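Local coordinates for protein alpha-glucosidase ([Eubacterium] rectale, PDB 6PNR) that probably hydrolyses alpha-glycosides of sulfoquinovose, the sulfonated sugar of plant sulfolipid, as a retaining-type family GH31 glycosidase, at residues A[131-136]-A[186-191]; A[273-278]-A[317-322]; A[620-625]-A[646-651]. All blocks are in the same frame, centred on the assembly; numbering follows the deposited sequence.

Contact 1. Residues A[131-136]-A[186-191]; sequences FPIWTS and AYADFD
I133 and A188 meet on the buried face of an antiparallel strand pair, in which strand 130-133 runs beside strand 188-194 at the edge of a six-stranded sheet. On this packed side I133 CG1 sits 3.9 Å from A188 CB, and the F190 ring lies a little farther off; P168 and P170 of strand 168-174 pack on I133, P170 also on F190. F131 and F190 form a hydrogen-bonded pair, F131 N to F190 O at 2.9 Å and F190 N to F131 O at 3.0 Å, while the F131 ring turns off to meet Y162 edge-to-face. The other face is partly exposed and more polar: P132 and D189 run alongside each other, P132 CD 3.8 Å from D189 OD1, and D189 OD2 is hydrogen-bonded to N130. Y187, its CG anti to the backbone N (chi1 -179°), lays its phenol end along the proline ring, Y187 OH 3.5 Å from P132 CB, and W203 stacks on it. An alanine here would probably leave P132 CB and W134 CE3 without packing and W203 without its stacking partner. The W134 and Y187 rings meet obliquely, with W134 CE3 at the tyrosine ring's edge, near its plane, 3.7 Å from Y187 CD2.

Contact 2. Residues A[273-278]-A[317-322]; sequences QDWCGK and GYVNPY. With 9VH ([(3~{S},4~{R},5~{R})-4,5-bis(oxidanyl)piperidin-3-yl]methanesulfonic acid), chain C.
At the substrate pocket of the GH31 TIM barrel, Q273 and W275, in the loop that follows strand 267-271, pack against G317, Y318 and V319 at the end of the neighbouring parallel strand 314-319. The indole of W275 makes the polar link: NE1 donates to Y318 O at 2.8 Å, in the carbonyl plane and on a lone pair, although the acceptor is tilted 17° from the indole plane. G317 CA lies over one face of the same ring, 4.0 Å from W275 CD1, and a side chain at this glycine would point at the indole. Next to it, Y318 CB rests 3.7 Å from Q273 O. The two residues then reach the bound aza-sugar inhibitor separately. On the outstretched Q273 side chain, OE1 accepts a short hydrogen bond, 2.6 Å, from hydroxyl O5 of the inhibitor; its NE2 is engaged by Q247, which helps to fix the way the amide is turned. The Y318 ring, its CG anti to the backbone N (chi1 175°), comes obliquely to the methylene that carries the sulfonate, with Y318 OH 4.0 Å from C1. That hydroxyl is held by D390 and by N320, whose ND2 donates to Y318 OH at 3.0 Å and nearly straight (171°). N320 is itself steadied by an Asx turn, Y322 N to N320 OD1 at 2.9 Å, and so acts as a second-shell support. R286, W289 and H523 also hydrogen-bond the inhibitor. W275 and V319 both pack on T379 of helix 365-380; L287 of strand 285-287 lies against Q273 and Y318, and strand 386-389 continues the parallel sheet beyond strand 314-319 through backbone bonds from M388 to G317 and V319.

Contact 3. Residues A[620-625]-A[646-651]; sequences EWVHLW and AFYRKN
V622 lies over one face of the Y648 ring, its CB 3.8 Å from the ring centroid in a CH-pi contact, while V622 CG1 reaches the phenol end, 3.4 Å from Y648 OH. Y648 adopts the crowded position, CG between the backbone N and the carbonyl carbon (chi1 63°), which lays the ring alongside the valine. L624 CD1 approaches this ring obliquely, and F658 of helix 655-665 also meets it. The backbones form an antiparallel pair, with V622 N bonded to Y648 O at 2.8 Å and Y648 N to V622 O at 2.9 Å. On the other face of the sheet, H623 CD2 lies over one face of the F647 ring, 3.5 Å from F647 CE2, and the two rings meet obliquely, their planes at 55°. W621 CE3 touches F647 CB, and W621 CZ3 lies 3.8 Å from R649 CG, so that the aliphatic part of the arginine does the touching while its guanidinium pairs with D598. At the strand end K650 N donates to E620 O at 2.8 Å, and the charged tips turn to E629 and H631 respectively. The chemistry is thus that of a two-faced sheet in the C-terminal domain: the charged ends of R649, K650 and E620 find partners outside the two strands, and the pair itself is held by backbone bonds and apolar packing.

How the contacts relate
Contacts 1 and 3 are antiparallel strand pairs in separate six-stranded sheets, whereas contact 2 joins a loop to one strand of the barrel's parallel sheet. The touching residues of contact 2 are all buried, and it is the most polar in its side chains, as befits the site that grips the inhibitor. Contact 1, with nearest atoms about 8 Å from it, lies at a sheet edge where I133 and T135 bond to N413 of helix 408-429. Contact 3 is remote, its nearest atoms about 27 Å from contact 1 and about 29 Å from contact 2, and combines a buried apolar centre with an exposed K650. Contacts 1 and 3 rely chiefly on backbone bonds and apolar packing.

Contact 1. Residues A[131-136]-A[186-191]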
loop_
_atom_site.group_PDB
_atom_site.type_symbol
_atom_site.label_atom_id
_atom_site.label_comp_id
_atom_site.label_asym_id
_atom_site.label_seq_id
_atom_site.Cartn_x
_atom_site.Cartn_y
_atom_site.Cartn_z
ATOM N N PHE A 131 -0.650 -1.308 -15.013
ATOM C CA PHE A 131 -1.849 -2.144 -14.936
ATOM C C PHE A 131 -1.433 -3.608 -14.850
ATOM O O PHE A 131 -1.050 -4.214 -15.866
ATOM C CB PHE A 131 -2.752 -1.860 -16.128
ATOM C CG PHE A 131 -3.276 -0.447 -16.140
ATOM C CD1 PHE A 131 -2.521 0.588 -16.679
ATOM C CD2 PHE A 131 -4.497 -0.138 -15.553
ATOM C CE1 PHE A 131 -2.982 1.885 -16.645
ATOM C CE2 PHE A 131 -4.967 1.172 -15.530
ATOM C CZ PHE A 131 -4.209 2.180 -16.079
ATOM N N PRO A 132 -1.413 -4.179 -13.647
ATOM C CA PRO A 132 -1.280 -5.634 -13.508
ATOM C C PRO A 132 -2.409 -6.358 -14.224
ATOM O O PRO A 132 -3.559 -5.920 -14.211
ATOM C CB PRO A 132 -1.358 -5.846 -11.989
ATOM C CG PRO A 132 -0.795 -4.571 -11.436
ATOM C CD PRO A 132 -1.234 -3.476 -12.365
ATOM N N ILE A 133 -2.064 -7.482 -14.846
ATOM C CA ILE A 133 -3.003 -8.289 -15.624
ATOM C C ILE A 133 -3.232 -9.578 -14.841
ATOM O O ILE A 133 -2.453 -10.532 -14.951
ATOM C CB ILE A 133 -2.457 -8.573 -17.039
ATOM C CG1 ILE A 133 -2.033 -7.273 -17.731
ATOM C CG2 ILE A 133 -3.465 -9.406 -17.881
ATOM C CD1 ILE A 133 -3.137 -6.241 -17.914
ATOM N N TRP A 134 -4.269 -9.589 -14.003
ATOM C CA TRP A 134 -4.547 -10.723 -13.126
ATOM C C TRP A 134 -6.033 -10.645 -12.809
ATOM O O TRP A 134 -6.469 -9.673 -12.185
ATOM C CB TRP A 134 -3.694 -10.653 -11.854
ATOM C CG TRP A 134 -3.766 -11.862 -10.953
ATOM C CD1 TRP A 134 -4.500 -11.991 -9.806
ATOM C CD2 TRP A 134 -3.062 -13.104 -11.119
ATOM N NE1 TRP A 134 -4.295 -13.233 -9.248
ATOM C CE2 TRP A 134 -3.422 -13.938 -10.039
ATOM C CE3 TRP A 134 -2.176 -13.596 -12.085
ATOM C CZ2 TRP A 134 -2.919 -15.233 -9.896
ATOM C CZ3 TRP A 134 -1.671 -14.883 -11.935
ATOM C CH2 TRP A 134 -2.042 -15.684 -10.853
ATOM N N THR A 135 -6.809 -11.621 -13.271
ATOM C CA THR A 135 -8.245 -11.569 -13.012
ATOM C C THR A 135 -8.505 -11.822 -11.529
ATOM O O THR A 135 -7.852 -12.658 -10.898
ATOM C CB THR A 135 -9.005 -12.569 -13.900
ATOM O OG1 THR A 135 -10.412 -12.487 -13.627
ATOM C CG2 THR A 135 -8.526 -14.010 -13.702
ATOM N N SER A 136 -9.412 -11.039 -10.951
ATOM C CA SER A 136 -9.685 -11.150 -9.521
ATOM C C SER A 136 -10.983 -10.410 -9.234
ATOM O O SER A 136 -11.540 -9.739 -10.104
ATOM C CB SER A 136 -8.538 -10.572 -8.677
ATOM O OG SER A 136 -8.559 -9.145 -8.684
ATOM N N ALA A 186 0.131 -15.607 -18.485
ATOM C CA ALA A 186 0.851 -15.404 -17.241
ATOM C C ALA A 186 0.436 -14.080 -16.610
ATOM O O ALA A 186 -0.185 -13.229 -17.251
ATOM C CB ALA A 186 2.363 -15.417 -17.484
ATOM N N TYR A 187 0.767 -13.919 -15.329
ATOM C CA TYR A 187 0.742 -12.590 -14.735
ATOM C C TYR A 187 1.540 -11.643 -15.615
ATOM O O TYR A 187 2.617 -11.990 -16.101
ATOM C CB TYR A 187 1.339 -12.613 -13.320
ATOM C CG TYR A 187 1.336 -11.269 -12.612
ATOM C CD1 TYR A 187 2.332 -10.324 -12.850
ATOM C CD2 TYR A 187 0.329 -10.945 -11.703
ATOM C CE1 TYR A 187 2.328 -9.084 -12.193
ATOM C CE2 TYR A 187 0.323 -9.721 -11.037
ATOM C CZ TYR A 187 1.324 -8.800 -11.284
ATOM O OH TYR A 187 1.313 -7.581 -10.636
ATOM N N ALA A 188 1.003 -10.449 -15.832
ATOM C CA ALA A 188 1.732 -9.404 -16.531
ATOM C C ALA A 188 1.499 -8.081 -15.822
ATOM O O ALA A 188 0.622 -7.956 -14.963
ATOM C CB ALA A 188 1.324 -9.306 -18.007
ATOM N N ASP A 189 2.305 -7.084 -16.188
ATOM C CA ASP A 189 2.149 -5.730 -15.661
ATOM C C ASP A 189 2.558 -4.765 -16.767
ATOM O O ASP A 189 3.746 -4.658 -17.085
ATOM C CB ASP A 189 2.990 -5.528 -14.396
ATOM C CG ASP A 189 2.725 -4.188 -13.702
ATOM O OD1 ASP A 189 2.073 -3.303 -14.292
ATOM O OD2 ASP A 189 3.165 -4.021 -12.539
ATOM N N PHE A 190 1.576 -4.069 -17.346
ATOM C CA PHE A 190 1.810 -3.151 -18.461
ATOM C C PHE A 190 2.038 -1.757 -17.888
ATOM O O PHE A 190 1.122 -1.150 -17.323
ATOM C CB PHE A 190 0.633 -3.156 -19.444
ATOM C CG PHE A 190 0.598 -4.358 -20.366
ATOM C CD1 PHE A 190 1.196 -5.558 -19.998
ATOM C CD2 PHE A 190 -0.010 -4.273 -21.612
ATOM C CE1 PHE A 190 1.167 -6.653 -20.840
ATOM C CE2 PHE A 190 -0.043 -5.364 -22.465
ATOM C CZ PHE A 190 0.553 -6.552 -22.087
ATOM N N ASP A 191 3.253 -1.240 -18.055
ATOM C CA ASP A 191 3.718 -0.047 -17.357
ATOM C C ASP A 191 3.791 1.099 -18.357
ATOM O O ASP A 191 4.652 1.097 -19.242
ATOM C CB ASP A 191 5.074 -0.340 -16.713
ATOM C CG ASP A 191 5.690 0.862 -16.015
ATOM O OD1 ASP A 191 5.110 1.971 -16.035
ATOM O OD2 ASP A 191 6.776 0.681 -15.420
#

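Contact 2. Residues A[273-278]-A[317-322]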
loop_
_atom_site.group_PDB
_atom_site.type_symbol
_atom_site.label_atom_id
_atom_site.label_comp_id
_atom_site.label_asym_id
_atom_site.label_seq_id
_atom_site.Cartn_x
_atom_site.Cartn_y
_atom_site.Cartn_z
ATOM N N GLN A 273 -31.986 -15.329 -10.342
ATOM C CA GLN A 273 -30.696 -15.951 -10.071
ATOM C C GLN A 273 -30.794 -17.053 -9.028
ATOM O O GLN A 273 -29.923 -17.929 -8.993
ATOM C CB GLN A 273 -29.668 -14.904 -9.626
ATOM C CG GLN A 273 -29.967 -14.217 -8.299
ATOM C CD GLN A 273 -28.743 -13.464 -7.759
ATOM O OE1 GLN A 273 -27.756 -13.263 -8.475
ATOM N NE2 GLN A 273 -28.806 -13.051 -6.504
ATOM N N ASP A 274 -31.827 -17.037 -8.180
ATOM C CA ASP A 274 -32.031 -18.095 -7.194
ATOM C C ASP A 274 -32.888 -19.238 -7.742
ATOM O O ASP A 274 -33.466 -20.002 -6.959
ATOM C CB ASP A 274 -32.648 -17.529 -5.904
ATOM C CG ASP A 274 -34.088 -17.059 -6.085
ATOM O OD1 ASP A 274 -34.542 -16.936 -7.242
ATOM O OD2 ASP A 274 -34.778 -16.806 -5.066
ATOM N N TRP A 275 -32.970 -19.370 -9.070
ATOM C CA TRP A 275 -33.683 -20.494 -9.672
ATOM C C TRP A 275 -33.223 -21.817 -9.075
ATOM O O TRP A 275 -33.999 -22.781 -9.010
ATOM C CB TRP A 275 -33.474 -20.494 -11.202
ATOM C CG TRP A 275 -32.106 -21.015 -11.584
ATOM C CD1 TRP A 275 -30.904 -20.389 -11.383
ATOM C CD2 TRP A 275 -31.798 -22.287 -12.191
ATOM N NE1 TRP A 275 -29.872 -21.188 -11.831
ATOM C CE2 TRP A 275 -30.395 -22.358 -12.322
ATOM C CE3 TRP A 275 -32.577 -23.367 -12.641
ATOM C CZ2 TRP A 275 -29.751 -23.467 -12.893
ATOM C CZ3 TRP A 275 -31.937 -24.471 -13.197
ATOM C CH2 TRP A 275 -30.539 -24.509 -13.322
ATOM N N CYS A 276 -31.972 -21.881 -8.617
ATOM C CA CYS A 276 -31.396 -23.090 -8.045
ATOM C C CYS A 276 -31.280 -23.044 -6.519
ATOM O O CYS A 276 -30.572 -23.880 -5.937
ATOM C CB CYS A 276 -30.021 -23.334 -8.666
ATOM S SG CYS A 276 -28.938 -21.860 -8.563
ATOM N N GLY A 277 -31.939 -22.101 -5.858
ATOM C CA GLY A 277 -31.939 -22.017 -4.409
ATOM C C GLY A 277 -31.063 -20.887 -3.890
ATOM O O GLY A 277 -30.260 -20.289 -4.609
ATOM N N LYS A 278 -31.224 -20.619 -2.592
ATOM C CA LYS A 278 -30.576 -19.502 -1.922
ATOM C C LYS A 278 -29.632 -19.998 -0.835
ATOM O O LYS A 278 -29.731 -21.131 -0.367
ATOM C CB LYS A 278 -31.611 -18.564 -1.291
ATOM C CG LYS A 278 -32.384 -19.185 -0.131
ATOM C CD LYS A 278 -33.280 -18.157 0.533
ATOM C CE LYS A 278 -34.027 -18.746 1.720
ATOM N NZ LYS A 278 -34.998 -19.784 1.281
ATOM N N GLY A 317 -31.566 -17.608 -15.944
ATOM C CA GLY A 317 -31.039 -18.227 -14.738
ATOM C C GLY A 317 -29.620 -17.800 -14.400
ATOM O O GLY A 317 -29.216 -16.664 -14.677
ATOM N N TYR A 318 -28.844 -18.722 -13.837
ATOM C CA TYR A 318 -27.521 -18.421 -13.308
ATOM C C TYR A 318 -26.743 -19.723 -13.192
ATOM O O TYR A 318 -27.283 -20.707 -12.686
ATOM C CB TYR A 318 -27.640 -17.736 -11.922
ATOM C CG TYR A 318 -26.313 -17.492 -11.230
ATOM C CD1 TYR A 318 -25.609 -18.539 -10.629
ATOM C CD2 TYR A 318 -25.769 -16.213 -11.157
ATOM C CE1 TYR A 318 -24.404 -18.334 -10.020
ATOM C CE2 TYR A 318 -24.558 -15.994 -10.525
ATOM C CZ TYR A 318 -23.872 -17.067 -9.970
ATOM O OH TYR A 318 -22.659 -16.892 -9.328
ATOM N N VAL A 319 -25.475 -19.720 -13.629
ATOM C CA VAL A 319 -24.519 -20.792 -13.359
ATOM C C VAL A 319 -23.144 -20.163 -13.169
ATOM O O VAL A 319 -22.865 -19.060 -13.649
ATOM C CB VAL A 319 -24.424 -21.855 -14.495
ATOM C CG1 VAL A 319 -25.738 -22.605 -14.664
ATOM C CG2 VAL A 319 -24.046 -21.185 -15.777
ATOM N N ASN A 320 -22.273 -20.887 -12.486
ATOM C CA ASN A 320 -20.872 -20.495 -12.405
ATOM C C ASN A 320 -20.052 -21.775 -12.322
ATOM O O ASN A 320 -20.610 -22.872 -12.197
ATOM C CB ASN A 320 -20.625 -19.498 -11.242
ATOM C CG ASN A 320 -20.571 -20.128 -9.833
ATOM O OD1 ASN A 320 -20.018 -21.214 -9.629
ATOM N ND2 ASN A 320 -21.083 -19.381 -8.832
ATOM N N PRO A 321 -18.722 -21.690 -12.477
ATOM C CA PRO A 321 -17.970 -22.933 -12.715
ATOM C C PRO A 321 -17.527 -23.649 -11.445
ATOM O O PRO A 321 -16.592 -24.457 -11.487
ATOM C CB PRO A 321 -16.771 -22.451 -13.530
ATOM C CG PRO A 321 -16.497 -21.104 -12.988
ATOM C CD PRO A 321 -17.839 -20.514 -12.572
ATOM N N TYR A 322 -18.192 -23.381 -10.322
ATOM C CA TYR A 322 -17.879 -24.006 -9.042
ATOM C C TYR A 322 -19.118 -24.712 -8.502
ATOM O O TYR A 322 -20.238 -24.453 -8.946
ATOM C CB TYR A 322 -17.376 -22.965 -8.029
ATOM C CG TYR A 322 -16.418 -21.948 -8.639
ATOM C CD1 TYR A 322 -15.233 -22.352 -9.236
ATOM C CD2 TYR A 322 -16.703 -20.582 -8.610
ATOM C CE1 TYR A 322 -14.349 -21.430 -9.793
ATOM C CE2 TYR A 322 -15.823 -19.656 -9.152
ATOM C CZ TYR A 322 -14.660 -20.089 -9.755
ATOM O OH TYR A 322 -13.797 -19.180 -10.309
HETATM O O1 9VH C . -24.229 -14.248 -4.180
HETATM S S1 9VH C . -23.792 -15.166 -5.218
HETATM O O2 9VH C . -22.351 -15.231 -5.252
HETATM O O3 9VH C . -24.450 -16.444 -5.098
HETATM C C1 9VH C . -24.344 -14.430 -6.731
HETATM C C2 9VH C . -23.676 -13.090 -7.070
HETATM C C3 9VH C . -22.260 -13.377 -7.546
HETATM N N1 9VH C . -21.535 -12.287 -8.198
HETATM C C4 9VH C . -22.317 -11.657 -9.261
HETATM C C5 9VH C . -23.653 -11.179 -8.714
HETATM O O4 9VH C . -24.376 -10.566 -9.779
HETATM C C6 9VH C . -24.447 -12.356 -8.165
HETATM O O5 9VH C . -25.706 -11.917 -7.663
#

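Contact 3. Residues A[620-625]-A[646-651]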
loop_
_atom_site.group_PDB
_atom_site.type_symbol
_atom_site.label_atom_id
_atom_site.label_comp_id
_atom_site.label_asym_id
_atom_site.label_seq_id
_atom_site.Cartn_x
_atom_site.Cartn_y
_atom_site.Cartn_z
ATOM N N GLU A 620 -23.202 18.363 -36.372
ATOM C CA GLU A 620 -24.555 18.899 -36.244
ATOM C C GLU A 620 -25.350 18.010 -35.293
ATOM O O GLU A 620 -25.790 16.923 -35.668
ATOM C CB GLU A 620 -25.220 18.993 -37.611
ATOM C CG GLU A 620 -24.596 20.059 -38.469
ATOM C CD GLU A 620 -24.696 21.419 -37.813
ATOM O OE1 GLU A 620 -25.810 21.995 -37.822
ATOM O OE2 GLU A 620 -23.672 21.898 -37.266
ATOM N N TRP A 621 -25.565 18.491 -34.068
ATOM C CA TRP A 621 -26.165 17.701 -33.003
ATOM C C TRP A 621 -27.532 18.247 -32.624
ATOM O O TRP A 621 -27.776 19.456 -32.675
ATOM C CB TRP A 621 -25.285 17.686 -31.755
ATOM C CG TRP A 621 -23.955 17.029 -31.900
ATOM C CD1 TRP A 621 -22.739 17.651 -31.986
ATOM C CD2 TRP A 621 -23.686 15.619 -31.930
ATOM N NE1 TRP A 621 -21.737 16.718 -32.080
ATOM C CE2 TRP A 621 -22.289 15.463 -32.044
ATOM C CE3 TRP A 621 -24.492 14.474 -31.868
ATOM C CZ2 TRP A 621 -21.674 14.204 -32.111
ATOM C CZ3 TRP A 621 -23.879 13.222 -31.950
ATOM C CH2 TRP A 621 -22.484 13.099 -32.058
ATOM N N VAL A 622 -28.421 17.337 -32.233
ATOM C CA VAL A 622 -29.754 17.669 -31.741
ATOM C C VAL A 622 -29.913 17.041 -30.362
ATOM O O VAL A 622 -29.791 15.820 -30.223
ATOM C CB VAL A 622 -30.865 17.168 -32.679
ATOM C CG1 VAL A 622 -32.232 17.602 -32.141
ATOM C CG2 VAL A 622 -30.647 17.673 -34.118
ATOM N N HIS A 623 -30.180 17.867 -29.350
ATOM C CA HIS A 623 -30.492 17.354 -28.019
ATOM C C HIS A 623 -31.800 16.570 -28.058
ATOM O O HIS A 623 -32.820 17.069 -28.543
ATOM C CB HIS A 623 -30.585 18.501 -27.017
ATOM C CG HIS A 623 -30.819 18.058 -25.609
ATOM N ND1 HIS A 623 -31.962 18.378 -24.909
ATOM C CD2 HIS A 623 -30.053 17.326 -24.763
ATOM C CE1 HIS A 623 -31.892 17.861 -23.694
ATOM N NE2 HIS A 623 -30.744 17.217 -23.580
ATOM N N LEU A 624 -31.770 15.337 -27.541
ATOM C CA LEU A 624 -32.862 14.397 -27.799
ATOM C C LEU A 624 -34.189 14.882 -27.227
ATOM O O LEU A 624 -35.237 14.744 -27.871
ATOM C CB LEU A 624 -32.515 13.018 -27.230
ATOM C CG LEU A 624 -33.628 11.965 -27.296
ATOM C CD1 LEU A 624 -34.008 11.650 -28.751
ATOM C CD2 LEU A 624 -33.201 10.697 -26.566
ATOM N N TRP A 625 -34.177 15.423 -26.010
ATOM C CA TRP A 625 -35.428 15.729 -25.326
ATOM C C TRP A 625 -36.013 17.082 -25.719
ATOM O O TRP A 625 -37.236 17.266 -25.632
ATOM C CB TRP A 625 -35.227 15.666 -23.801
ATOM C CG TRP A 625 -34.497 14.412 -23.351
ATOM C CD1 TRP A 625 -33.242 14.342 -22.809
ATOM C CD2 TRP A 625 -34.974 13.057 -23.431
ATOM N NE1 TRP A 625 -32.914 13.033 -22.540
ATOM C CE2 TRP A 625 -33.959 12.225 -22.911
ATOM C CE3 TRP A 625 -36.160 12.469 -23.886
ATOM C CZ2 TRP A 625 -34.097 10.826 -22.838
ATOM C CZ3 TRP A 625 -36.295 11.088 -23.815
ATOM C CH2 TRP A 625 -35.265 10.282 -23.296
ATOM N N ALA A 646 -28.453 13.313 -23.885
ATOM C CA ALA A 646 -28.326 12.489 -25.079
ATOM C C ALA A 646 -28.572 13.347 -26.308
ATOM O O ALA A 646 -29.487 14.174 -26.326
ATOM C CB ALA A 646 -29.305 11.317 -25.056
ATOM N N PHE A 647 -27.747 13.140 -27.332
ATOM C CA PHE A 647 -27.773 13.936 -28.550
ATOM C C PHE A 647 -27.665 12.991 -29.734
ATOM O O PHE A 647 -27.029 11.938 -29.639
ATOM C CB PHE A 647 -26.618 14.957 -28.572
ATOM C CG PHE A 647 -26.529 15.795 -27.318
ATOM C CD1 PHE A 647 -26.003 15.263 -26.143
ATOM C CD2 PHE A 647 -26.977 17.103 -27.311
ATOM C CE1 PHE A 647 -25.945 16.011 -24.985
ATOM C CE2 PHE A 647 -26.910 17.867 -26.156
ATOM C CZ PHE A 647 -26.391 17.318 -24.986
ATOM N N TYR A 648 -28.296 13.360 -30.847
ATOM C CA TYR A 648 -28.138 12.600 -32.077
ATOM C C TYR A 648 -27.698 13.522 -33.211
ATOM O O TYR A 648 -27.937 14.732 -33.187
ATOM C CB TYR A 648 -29.427 11.841 -32.471
ATOM C CG TYR A 648 -30.630 12.694 -32.782
ATOM C CD1 TYR A 648 -30.895 13.133 -34.081
ATOM C CD2 TYR A 648 -31.528 13.037 -31.781
ATOM C CE1 TYR A 648 -32.018 13.915 -34.356
ATOM C CE2 TYR A 648 -32.636 13.801 -32.040
ATOM C CZ TYR A 648 -32.883 14.239 -33.325
ATOM O OH TYR A 648 -34.001 15.004 -33.553
ATOM N N ARG A 649 -27.033 12.924 -34.198
ATOM C CA ARG A 649 -26.623 13.649 -35.396
ATOM C C ARG A 649 -27.841 14.079 -36.203
ATOM O O ARG A 649 -28.717 13.261 -36.504
ATOM C CB ARG A 649 -25.714 12.774 -36.252
ATOM C CG ARG A 649 -24.375 12.444 -35.617
ATOM C CD ARG A 649 -23.529 11.577 -36.558
ATOM N NE ARG A 649 -23.501 12.118 -37.911
ATOM C CZ ARG A 649 -24.078 11.545 -38.967
ATOM N NH1 ARG A 649 -24.721 10.386 -38.841
ATOM N NH2 ARG A 649 -24.003 12.132 -40.154
ATOM N N LYS A 650 -27.894 15.369 -36.556
ATOM C CA LYS A 650 -29.050 15.899 -37.283
ATOM C C LYS A 650 -29.330 15.115 -38.560
ATOM O O LYS A 650 -30.492 14.880 -38.912
ATOM C CB LYS A 650 -28.835 17.375 -37.613
ATOM C CG LYS A 650 -29.980 18.005 -38.405
ATOM C CD LYS A 650 -29.744 19.499 -38.598
ATOM C CE LYS A 650 -30.973 20.198 -39.182
ATOM N NZ LYS A 650 -30.778 21.682 -39.257
ATOM N N ASN A 651 -28.282 14.680 -39.257
ATOM C CA ASN A 651 -28.432 13.983 -40.525
ATOM C C ASN A 651 -28.506 12.471 -40.365
ATOM O O ASN A 651 -28.291 11.746 -41.344
ATOM C CB ASN A 651 -27.286 14.361 -41.460
ATOM C CG ASN A 651 -27.245 15.851 -41.738
ATOM O OD1 ASN A 651 -28.291 16.492 -41.891
ATOM N ND2 ASN A 651 -26.038 16.417 -41.782
#